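Local coordinates for centrosomal protein 120 (Oreochromis niloticus, PDB 6EWH) that is a centriole and basal-body protein probably needed for cilium formation, represented here by its second C2 domain, at residues His19-Leu33 / Ser90-Leu104. The protein carries 1 engineered substitution. Residues are numbered along the deposited sequence; the frame is centred on the assembly and turned at random. Where two conformers were deposited one is given.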
loop_
_atom_site.group_PDB
_atom_site.type_symbol
_atom_site.label_atom_id
_atom_site.label_comp_id
_atom_site.label_asym_id
_atom_site.label_seq_id
_atom_site.Cartn_x
_atom_site.Cartn_y
_atom_site.Cartn_z
ATOM N N HIS A 19 -7.614 -13.107 -9.272
ATOM C CA HIS A 19 -6.613 -14.016 -8.728
ATOM C C HIS A 19 -7.312 -15.114 -7.939
ATOM O O HIS A 19 -8.122 -14.826 -7.056
ATOM C CB HIS A 19 -5.664 -13.246 -7.804
ATOM C CG HIS A 19 -4.959 -12.108 -8.476
ATOM N ND1 HIS A 19 -5.592 -10.926 -8.795
ATOM C CD2 HIS A 19 -3.681 -11.979 -8.901
ATOM C CE1 HIS A 19 -4.732 -10.114 -9.386
ATOM N NE2 HIS A 19 -3.565 -10.729 -9.461
ATOM N N GLN A 20 -7.007 -16.376 -8.258
ATOM C CA GLN A 20 -7.552 -17.506 -7.512
ATOM C C GLN A 20 -6.641 -17.834 -6.335
ATOM O O GLN A 20 -5.430 -18.002 -6.509
ATOM C CB GLN A 20 -7.681 -18.735 -8.416
ATOM C CG GLN A 20 -8.152 -20.004 -7.686
ATOM C CD GLN A 20 -9.628 -19.967 -7.317
ATOM O OE1 GLN A 20 -10.475 -19.555 -8.112
ATOM N NE2 GLN A 20 -9.940 -20.390 -6.094
ATOM N N VAL A 21 -7.225 -17.921 -5.140
ATOM C CA VAL A 21 -6.515 -18.316 -3.926
ATOM C C VAL A 21 -7.231 -19.521 -3.333
ATOM O O VAL A 21 -8.393 -19.423 -2.916
ATOM C CB VAL A 21 -6.423 -17.170 -2.904
ATOM C CG1 VAL A 21 -5.677 -17.645 -1.652
ATOM C CG2 VAL A 21 -5.731 -15.966 -3.518
ATOM N N GLY A 22 -6.545 -20.657 -3.301
ATOM C CA GLY A 22 -7.141 -21.887 -2.843
ATOM C C GLY A 22 -7.679 -22.695 -4.004
ATOM O O GLY A 22 -7.782 -22.204 -5.133
ATOM N N PRO A 23 -8.028 -23.956 -3.751
ATOM C CA PRO A 23 -8.538 -24.808 -4.836
ATOM C C PRO A 23 -9.804 -24.221 -5.441
ATOM O O PRO A 23 -10.733 -23.825 -4.730
ATOM C CB PRO A 23 -8.797 -26.153 -4.147
ATOM C CG PRO A 23 -8.919 -25.830 -2.694
ATOM C CD PRO A 23 -8.030 -24.641 -2.449
ATOM N N ALA A 24 -9.830 -24.161 -6.777
ATOM C CA ALA A 24 -10.882 -23.441 -7.485
ATOM C C ALA A 24 -12.263 -24.057 -7.301
ATOM O O ALA A 24 -13.268 -23.360 -7.483
ATOM C CB ALA A 24 -10.538 -23.326 -8.975
ATOM N N ASP A 25 -12.348 -25.345 -6.965
ATOM C CA ASP A 25 -13.659 -25.956 -6.784
ATOM C C ASP A 25 -14.240 -25.676 -5.405
ATOM O O ASP A 25 -15.464 -25.712 -5.231
ATOM C CB ASP A 25 -13.572 -27.470 -7.022
ATOM C CG ASP A 25 -12.455 -28.125 -6.227
ATOM O OD1 ASP A 25 -11.335 -27.571 -6.196
ATOM O OD2 ASP A 25 -12.693 -29.199 -5.632
ATOM N N LEU A 26 -13.388 -25.402 -4.417
ATOM C CA LEU A 26 -13.836 -25.196 -3.048
ATOM C C LEU A 26 -13.884 -23.733 -2.647
ATOM O O LEU A 26 -14.550 -23.400 -1.662
ATOM C CB LEU A 26 -12.899 -25.922 -2.072
ATOM C CG LEU A 26 -12.819 -27.434 -2.254
ATOM C CD1 LEU A 26 -11.840 -28.026 -1.259
ATOM C CD2 LEU A 26 -14.205 -28.044 -2.091
ATOM N N CYS A 27 -13.203 -22.868 -3.392
ATOM C CA CYS A 27 -12.982 -21.470 -3.023
ATOM C C CYS A 27 -13.474 -20.623 -4.195
ATOM O O CYS A 27 -12.717 -20.301 -5.115
ATOM C CB CYS A 27 -11.498 -21.265 -2.721
ATOM S SG CYS A 27 -10.865 -22.310 -1.368
ATOM N N THR A 28 -14.759 -20.261 -4.150
ATOM C CA THR A 28 -15.471 -19.737 -5.311
ATOM C C THR A 28 -16.100 -18.362 -5.095
ATOM O O THR A 28 -16.840 -17.894 -5.968
ATOM C CB THR A 28 -16.572 -20.717 -5.715
ATOM O OG1 THR A 28 -17.587 -20.710 -4.704
ATOM C CG2 THR A 28 -16.003 -22.125 -5.838
ATOM N N ASP A 29 -15.857 -17.711 -3.963
ATOM C CA ASP A 29 -16.447 -16.407 -3.696
ATOM C C ASP A 29 -15.507 -15.290 -4.137
ATOM O O ASP A 29 -14.287 -15.446 -4.142
ATOM C CB ASP A 29 -16.750 -16.257 -2.206
ATOM C CG ASP A 29 -17.750 -17.287 -1.706
ATOM O OD1 ASP A 29 -18.522 -17.819 -2.533
ATOM O OD2 ASP A 29 -17.766 -17.561 -0.489
ATOM N N MET A 30 -16.088 -14.162 -4.525
ATOM C CA MET A 30 -15.304 -13.020 -4.986
ATOM C C MET A 30 -15.047 -12.030 -3.864
ATOM O O MET A 30 -15.950 -11.698 -3.090
ATOM C CB MET A 30 -16.035 -12.311 -6.124
ATOM C CG MET A 30 -16.170 -13.168 -7.374
ATOM S SD MET A 30 -14.617 -13.884 -7.961
ATOM C CE MET A 30 -13.583 -12.428 -8.087
ATOM N N PHE A 31 -13.800 -11.556 -3.797
ATOM C CA PHE A 31 -13.349 -10.570 -2.826
ATOM C C PHE A 31 -12.582 -9.467 -3.537
ATOM O O PHE A 31 -12.056 -9.659 -4.636
ATOM C CB PHE A 31 -12.401 -11.223 -1.799
ATOM C CG PHE A 31 -13.051 -12.313 -0.991
ATOM C CD1 PHE A 31 -13.119 -13.618 -1.477
ATOM C CD2 PHE A 31 -13.612 -12.038 0.247
ATOM C CE1 PHE A 31 -13.724 -14.628 -0.724
ATOM C CE2 PHE A 31 -14.228 -13.040 0.988
ATOM C CZ PHE A 31 -14.275 -14.325 0.505
ATOM N N VAL A 32 -12.492 -8.311 -2.883
ATOM C CA VAL A 32 -11.697 -7.186 -3.370
ATOM C C VAL A 32 -10.701 -6.801 -2.278
ATOM O O VAL A 32 -11.091 -6.582 -1.125
ATOM C CB VAL A 32 -12.576 -5.982 -3.760
ATOM C CG1 VAL A 32 -11.705 -4.843 -4.285
ATOM C CG2 VAL A 32 -13.594 -6.402 -4.808
ATOM N N LEU A 33 -9.426 -6.733 -2.644
ATOM C CA LEU A 33 -8.360 -6.264 -1.764
ATOM C C LEU A 33 -7.854 -4.942 -2.332
ATOM O O LEU A 33 -7.475 -4.878 -3.508
ATOM C CB LEU A 33 -7.243 -7.296 -1.743
ATOM C CG LEU A 33 -6.003 -6.892 -0.949
ATOM C CD1 LEU A 33 -6.323 -6.746 0.546
ATOM C CD2 LEU A 33 -4.921 -7.952 -1.141
ATOM N N SER A 90 -7.044 -1.710 -6.600
ATOM C CA SER A 90 -7.764 -2.877 -6.096
ATOM C C SER A 90 -7.508 -4.077 -6.997
ATOM O O SER A 90 -7.394 -3.922 -8.211
ATOM C CB SER A 90 -9.282 -2.625 -6.122
ATOM O OG SER A 90 -9.651 -1.449 -5.416
ATOM N N VAL A 91 -7.471 -5.267 -6.401
ATOM C CA VAL A 91 -7.431 -6.521 -7.143
ATOM C C VAL A 91 -8.615 -7.376 -6.727
ATOM O O VAL A 91 -9.083 -7.323 -5.586
ATOM C CB VAL A 91 -6.102 -7.286 -6.938
ATOM C CG1 VAL A 91 -4.948 -6.510 -7.564
ATOM C CG2 VAL A 91 -5.846 -7.550 -5.442
ATOM N N ARG A 92 -9.094 -8.186 -7.664
ATOM C CA ARG A 92 -10.173 -9.119 -7.389
ATOM C C ARG A 92 -9.596 -10.492 -7.078
ATOM O O ARG A 92 -8.658 -10.953 -7.739
ATOM C CB ARG A 92 -11.122 -9.224 -8.586
ATOM C CG ARG A 92 -11.865 -7.936 -8.881
ATOM C CD ARG A 92 -12.705 -8.092 -10.160
ATOM N NE ARG A 92 -13.914 -8.874 -9.911
ATOM C CZ ARG A 92 -14.472 -9.696 -10.791
ATOM N NH1 ARG A 92 -13.915 -9.879 -11.978
ATOM N NH2 ARG A 92 -15.584 -10.343 -10.469
ATOM N N ILE A 93 -10.165 -11.145 -6.068
ATOM C CA ILE A 93 -9.682 -12.439 -5.602
ATOM C C ILE A 93 -10.865 -13.395 -5.538
ATOM O O ILE A 93 -11.914 -13.059 -4.974
ATOM C CB ILE A 93 -8.994 -12.321 -4.228
ATOM C CG1 ILE A 93 -7.776 -11.407 -4.307
ATOM C CG2 ILE A 93 -8.567 -13.698 -3.722
ATOM C CD1 ILE A 93 -7.252 -10.971 -2.957
ATOM N N ARG A 94 -10.706 -14.573 -6.130
ATOM C CA ARG A 94 -11.690 -15.639 -6.006
ATOM C C ARG A 94 -11.132 -16.645 -5.004
ATOM O O ARG A 94 -10.043 -17.187 -5.210
ATOM C CB ARG A 94 -11.948 -16.279 -7.370
ATOM C CG ARG A 94 -13.110 -17.282 -7.415
ATOM C CD ARG A 94 -13.345 -17.721 -8.854
ATOM N NE ARG A 94 -14.460 -18.657 -8.990
ATOM C CZ ARG A 94 -14.359 -19.974 -8.822
ATOM N NH1 ARG A 94 -13.195 -20.529 -8.505
ATOM N NH2 ARG A 94 -15.433 -20.740 -8.977
ATOM N N SER A 95 -11.840 -16.846 -3.899
ATOM C CA SER A 95 -11.303 -17.655 -2.804
ATOM C C SER A 95 -12.447 -18.032 -1.872
ATOM O O SER A 95 -13.623 -17.923 -2.227
ATOM C CB SER A 95 -10.204 -16.881 -2.059
ATOM O OG SER A 95 -9.472 -17.719 -1.169
ATOM N N SER A 96 -12.104 -18.507 -0.676
ATOM C CA SER A 96 -13.064 -18.595 0.409
ATOM C C SER A 96 -12.581 -17.719 1.553
ATOM O O SER A 96 -11.391 -17.401 1.655
ATOM C CB SER A 96 -13.251 -20.040 0.894
ATOM O OG SER A 96 -12.165 -20.444 1.713
ATOM N N LYS A 97 -13.527 -17.331 2.410
ATOM C CA LYS A 97 -13.209 -16.518 3.579
ATOM C C LYS A 97 -12.004 -17.072 4.323
ATOM O O LYS A 97 -11.017 -16.364 4.558
ATOM C CB LYS A 97 -14.412 -16.502 4.521
ATOM C CG LYS A 97 -15.212 -15.244 4.537
ATOM C CD LYS A 97 -15.947 -15.104 5.863
ATOM C CE LYS A 97 -16.636 -16.389 6.260
ATOM N NZ LYS A 97 -17.806 -16.121 7.135
ATOM N N GLN A 98 -12.077 -18.346 4.708
ATOM C CA GLN A 98 -11.032 -18.912 5.550
ATOM C C GLN A 98 -9.702 -18.977 4.823
ATOM O O GLN A 98 -8.657 -18.675 5.409
ATOM C CB GLN A 98 -11.432 -20.310 6.007
ATOM C CG GLN A 98 -12.513 -20.320 7.041
ATOM C CD GLN A 98 -12.996 -21.719 7.346
ATOM O OE1 GLN A 98 -13.426 -22.448 6.445
ATOM N NE2 GLN A 98 -12.925 -22.112 8.615
ATOM N N ILE A 99 -9.714 -19.409 3.563
ATOM C CA ILE A 99 -8.462 -19.589 2.839
ATOM C C ILE A 99 -7.807 -18.246 2.552
ATOM O O ILE A 99 -6.586 -18.089 2.694
ATOM C CB ILE A 99 -8.690 -20.436 1.575
ATOM C CG1 ILE A 99 -8.972 -21.886 1.971
ATOM C CG2 ILE A 99 -7.470 -20.408 0.685
ATOM C CD1 ILE A 99 -7.831 -22.525 2.718
ATOM N N LEU A 100 -8.605 -17.245 2.172
ATOM C CA LEU A 100 -8.038 -15.937 1.883
ATOM C C LEU A 100 -7.506 -15.274 3.145
ATOM O O LEU A 100 -6.425 -14.671 3.130
ATOM C CB LEU A 100 -9.096 -15.068 1.198
ATOM C CG LEU A 100 -8.644 -13.671 0.770
ATOM C CD1 LEU A 100 -7.346 -13.756 -0.024
ATOM C CD2 LEU A 100 -9.738 -12.989 -0.056
ATOM N N LYS A 101 -8.252 -15.378 4.250
ATOM C CA LYS A 101 -7.783 -14.822 5.513
ATOM C C LYS A 101 -6.464 -15.464 5.927
ATOM O O LYS A 101 -5.521 -14.768 6.323
ATOM C CB LYS A 101 -8.866 -15.005 6.577
ATOM C CG LYS A 101 -8.648 -14.278 7.897
ATOM C CD LYS A 101 -9.790 -14.591 8.870
ATOM C CE LYS A 101 -9.729 -13.754 10.149
ATOM N NZ LYS A 101 -8.537 -14.044 11.003
ATOM N N ALA A 102 -6.366 -16.790 5.801
ATOM C CA ALA A 102 -5.111 -17.474 6.097
ATOM C C ALA A 102 -4.001 -17.017 5.157
ATOM O O ALA A 102 -2.883 -16.721 5.595
ATOM C CB ALA A 102 -5.316 -18.986 6.003
ATOM N N PHE A 103 -4.304 -16.928 3.858
ATOM C CA PHE A 103 -3.321 -16.460 2.886
ATOM C C PHE A 103 -2.779 -15.090 3.271
ATOM O O PHE A 103 -1.562 -14.889 3.336
ATOM C CB PHE A 103 -3.954 -16.417 1.494
ATOM C CG PHE A 103 -3.116 -15.724 0.451
ATOM C CD1 PHE A 103 -2.064 -16.377 -0.165
ATOM C CD2 PHE A 103 -3.410 -14.420 0.058
ATOM C CE1 PHE A 103 -1.308 -15.739 -1.146
ATOM C CE2 PHE A 103 -2.649 -13.781 -0.913
ATOM C CZ PHE A 103 -1.603 -14.444 -1.515
ATOM N N LEU A 104 -3.669 -14.132 3.539
ATOM C CA LEU A 104 -3.203 -12.788 3.870
ATOM C C LEU A 104 -2.410 -12.771 5.168
ATOM O O LEU A 104 -1.421 -12.036 5.288
ATOM C CB LEU A 104 -4.379 -11.820 3.940
ATOM C CG LEU A 104 -4.994 -11.554 2.575
ATOM C CD1 LEU A 104 -6.266 -10.752 2.738
ATOM C CD2 LEU A 104 -4.007 -10.819 1.681
HETATM O O HOH W 1 -16.364 -17.811 1.520
#
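Arg-94 and Gln-20 meet on one face of the C2-domain sheet, where strand 87-95 runs between strand 18-21, its parallel neighbour, and strand 29-41, its antiparallel one. With CG anti to the backbone N (chi1 -172°) and the chain extended as far as NE, Arg-94 reaches the loop joining these two strands. Its NH1 donates to Gln-20 OE1 at 2.9 Å and to a lone pair of Ala-24 O at 3.0 Å, both acceptors lying near the guanidinium plane, while Thr-28 CA lies over the centre of that group, 3.7 Å above its plane. The Gln-20 amide stands 65° from the guanidinium; bent at chi2, the glutamine turns NE2 back to Cys-27 O, an almost straight bond of 2.9 Å, and to Gly-22 O. Three carbonyls of the loop are thus gripped by two side chains. Thr-28 and Asp-29 form a classic beta bulge opposite Ser-95. On the other face, helix 97-105 covers the strands: Leu-100 CD2 lies over the Phe-31 ring, a CH-pi contact 4.0 Å from the centroid, and Phe-103 CB packs on Val-21 CG1 at 3.8 Å. Ser-96 OG caps this helix, accepting from Ile-99 N. The preceding residue, Ser-95, donates from OG to Val-21 O at 2.7 Å, approaching from above the carbonyl plane.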